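Local coordinates for protein inosine-uridine nucleoside N-ribohydrolase (Xanthomonas oryzae pv. oryzae, PDB 4KL0) that binds calcium and is a bacterial effector of the nucleoside hydrolase family, probably hydrolysing N-glycosyl bonds, although its substrate is not established, at residues R59-V64 and V132-R138. Numbering follows the deposited sequence.
Sequences RLTDVV and VRAMCER
Helix 133-141 packs against strand 58-65 of the central sheet, a helix-on-sheet layer in which Asp62 and Arg138 make the polar link and Met135 and Val64 the apolar one. Arg138 NE gives a short but bent, weak hydrogen bond to Asp62 OD1 (2.7 Å, N-H...O angle 129°), part of a salt bridge in which the carboxylate and guanidinium planes are well tilted against each other. Asp62 OD1 also accepts from Thr61 OG1 at 2.8 Å, which comes from the anti side, out of the carboxylate plane. The other carboxylate oxygen, Asp62 OD2, takes a bond from a water at 2.6 Å; that water accepts in turn from Arg138 NH2, lying in the guanidinium plane at its edge, so the two charged groups are joined both directly and through water. Thr61 CB sits over one face of this guanidinium, displaced from the centre to the margin of the group.

The strand lies second from one end of the Rossmann-like sheet, between strands 28-34 and 93-96; the N-to-C directions of segments 59-64 and 133-138 make an angle of 143°, so the helix runs roughly against the strand. With CG beside the backbone N (chi1 -70°) and an extended chain beyond it, Met135 runs alongside Asp62, the two side chains pointing opposite ways, CG 3.7 Å from Asp62 CB. Its methyl CE then presses on Val64 CG2 at 3.4 Å, a close fit for two methyl carbons; the Met135 side chain also touches Leu31 and Phe33 of the adjoining strand 28-34. Arg59 NH2 comes within 4.0 Å of Arg138 NH1, a like-charge approach probably eased by the salt bridge from Arg59 to Asp29.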
loop_
_atom_site.group_PDB
_atom_site.type_symbol
_atom_site.label_atom_id
_atom_site.label_comp_id
_atom_site.label_asym_id
_atom_site.label_seq_id
_atom_site.Cartn_x
_atom_site.Cartn_y
_atom_site.Cartn_z
ATOM N N ARG A 59 10.111 11.453 0.789
ATOM C CA ARG A 59 11.262 10.873 0.114
ATOM C C ARG A 59 11.341 9.423 0.565
ATOM O O ARG A 59 11.393 9.133 1.793
ATOM C CB ARG A 59 12.544 11.676 0.340
ATOM C CG ARG A 59 13.748 10.999 -0.280
ATOM C CD ARG A 59 15.039 11.779 -0.023
ATOM N NE ARG A 59 15.448 11.582 1.351
ATOM C CZ ARG A 59 16.638 11.939 1.834
ATOM N NH1 ARG A 59 17.538 12.508 1.026
ATOM N NH2 ARG A 59 16.934 11.711 3.108
ATOM N N LEU A 60 11.214 8.517 -0.414
ATOM C CA LEU A 60 11.075 7.070 -0.082
ATOM C C LEU A 60 12.476 6.518 0.052
ATOM O O LEU A 60 13.144 6.245 -0.969
ATOM C CB LEU A 60 10.272 6.343 -1.179
ATOM C CG LEU A 60 9.956 4.884 -0.974
ATOM C CD1 LEU A 60 9.243 4.690 0.363
ATOM C CD2 LEU A 60 9.118 4.417 -2.180
ATOM N N THR A 61 12.934 6.327 1.296
ATOM C CA THR A 61 14.344 6.005 1.466
ATOM C C THR A 61 14.609 4.495 1.540
ATOM O O THR A 61 15.635 3.992 1.016
ATOM C CB THR A 61 14.913 6.750 2.692
ATOM O OG1 THR A 61 14.243 6.296 3.889
ATOM C CG2 THR A 61 14.678 8.260 2.544
ATOM N N ASP A 62 13.663 3.748 2.132
ATOM C CA ASP A 62 13.889 2.341 2.417
ATOM C C ASP A 62 12.574 1.605 2.265
ATOM O O ASP A 62 11.533 2.102 2.675
ATOM C CB ASP A 62 14.396 2.157 3.862
ATOM C CG ASP A 62 15.742 2.868 4.101
ATOM O OD1 ASP A 62 15.725 4.031 4.529
ATOM O OD2 ASP A 62 16.802 2.246 3.865
ATOM N N VAL A 63 12.654 0.452 1.669
ATOM C CA VAL A 63 11.487 -0.408 1.518
ATOM C C VAL A 63 11.866 -1.820 1.949
ATOM O O VAL A 63 12.877 -2.379 1.492
ATOM C CB VAL A 63 11.067 -0.386 0.033
ATOM C CG1 VAL A 63 9.919 -1.316 -0.209
ATOM C CG2 VAL A 63 10.671 1.022 -0.371
ATOM N N VAL A 64 11.096 -2.418 2.846
ATOM C CA VAL A 64 11.375 -3.790 3.254
ATOM C C VAL A 64 10.167 -4.651 2.835
ATOM O O VAL A 64 9.027 -4.287 3.046
ATOM C CB VAL A 64 11.627 -3.897 4.742
ATOM C CG1 VAL A 64 11.885 -5.333 5.112
ATOM C CG2 VAL A 64 12.865 -2.996 5.135
ATOM N N VAL A 132 15.609 -4.955 8.140
ATOM C CA VAL A 132 15.464 -3.586 8.661
ATOM C C VAL A 132 16.755 -2.907 9.179
ATOM O O VAL A 132 16.700 -1.855 9.817
ATOM C CB VAL A 132 14.442 -3.560 9.786
ATOM C CG1 VAL A 132 13.129 -4.266 9.335
ATOM C CG2 VAL A 132 14.994 -4.246 11.024
ATOM N N ARG A 133 17.910 -3.493 8.880
ATOM C CA ARG A 133 19.174 -2.929 9.372
ATOM C C ARG A 133 19.382 -1.474 8.925
ATOM O O ARG A 133 19.660 -0.562 9.743
ATOM C CB ARG A 133 20.359 -3.769 8.903
ATOM C CG ARG A 133 21.604 -3.409 9.708
ATOM C CD ARG A 133 21.508 -4.002 11.123
ATOM N NE ARG A 133 21.312 -3.014 12.198
ATOM C CZ ARG A 133 20.662 -3.277 13.341
ATOM N NH1 ARG A 133 20.134 -4.486 13.551
ATOM N NH2 ARG A 133 20.518 -2.340 14.281
ATOM N N ALA A 134 19.211 -1.234 7.627
ATOM C CA ALA A 134 19.376 0.125 7.113
ATOM C C ALA A 134 18.378 1.100 7.719
ATOM O O ALA A 134 18.727 2.233 7.951
ATOM C CB ALA A 134 19.335 0.156 5.572
ATOM N N MET A 135 17.121 0.673 7.947
ATOM C CA MET A 135 16.136 1.531 8.597
ATOM C C MET A 135 16.626 1.925 9.994
ATOM O O MET A 135 16.406 3.065 10.431
ATOM C CB MET A 135 14.749 0.841 8.671
ATOM C CG MET A 135 14.071 0.698 7.282
ATOM S SD MET A 135 12.424 -0.153 7.461
ATOM C CE MET A 135 11.748 0.159 5.732
ATOM N N CYS A 136 17.208 0.957 10.711
ATOM C CA CYS A 136 17.749 1.227 12.048
ATOM C C CYS A 136 18.828 2.330 11.975
ATOM O O CYS A 136 18.760 3.368 12.700
ATOM C CB CYS A 136 18.337 -0.039 12.682
ATOM S SG CYS A 136 17.120 -1.236 13.308
ATOM N N GLU A 137 19.816 2.103 11.110
ATOM C CA GLU A 137 20.897 3.085 10.912
ATOM C C GLU A 137 20.353 4.450 10.536
ATOM O O GLU A 137 20.868 5.482 10.971
ATOM C CB GLU A 137 21.869 2.610 9.844
ATOM C CG GLU A 137 22.518 1.266 10.154
ATOM C CD GLU A 137 23.617 0.918 9.153
ATOM O OE1 GLU A 137 24.175 1.858 8.525
ATOM O OE2 GLU A 137 23.926 -0.285 8.976
ATOM N N ARG A 138 19.291 4.474 9.731
ATOM C CA ARG A 138 18.720 5.734 9.324
ATOM C C ARG A 138 17.942 6.451 10.446
ATOM O O ARG A 138 17.983 7.679 10.535
ATOM C CB ARG A 138 17.867 5.567 8.038
ATOM C CG ARG A 138 17.204 6.884 7.607
ATOM C CD ARG A 138 16.438 6.726 6.284
ATOM N NE ARG A 138 17.269 6.193 5.213
ATOM C CZ ARG A 138 18.046 6.975 4.464
ATOM N NH1 ARG A 138 18.088 8.287 4.716
ATOM N NH2 ARG A 138 18.770 6.447 3.462
HETATM O O HOH W 1 18.883 3.729 3.424
#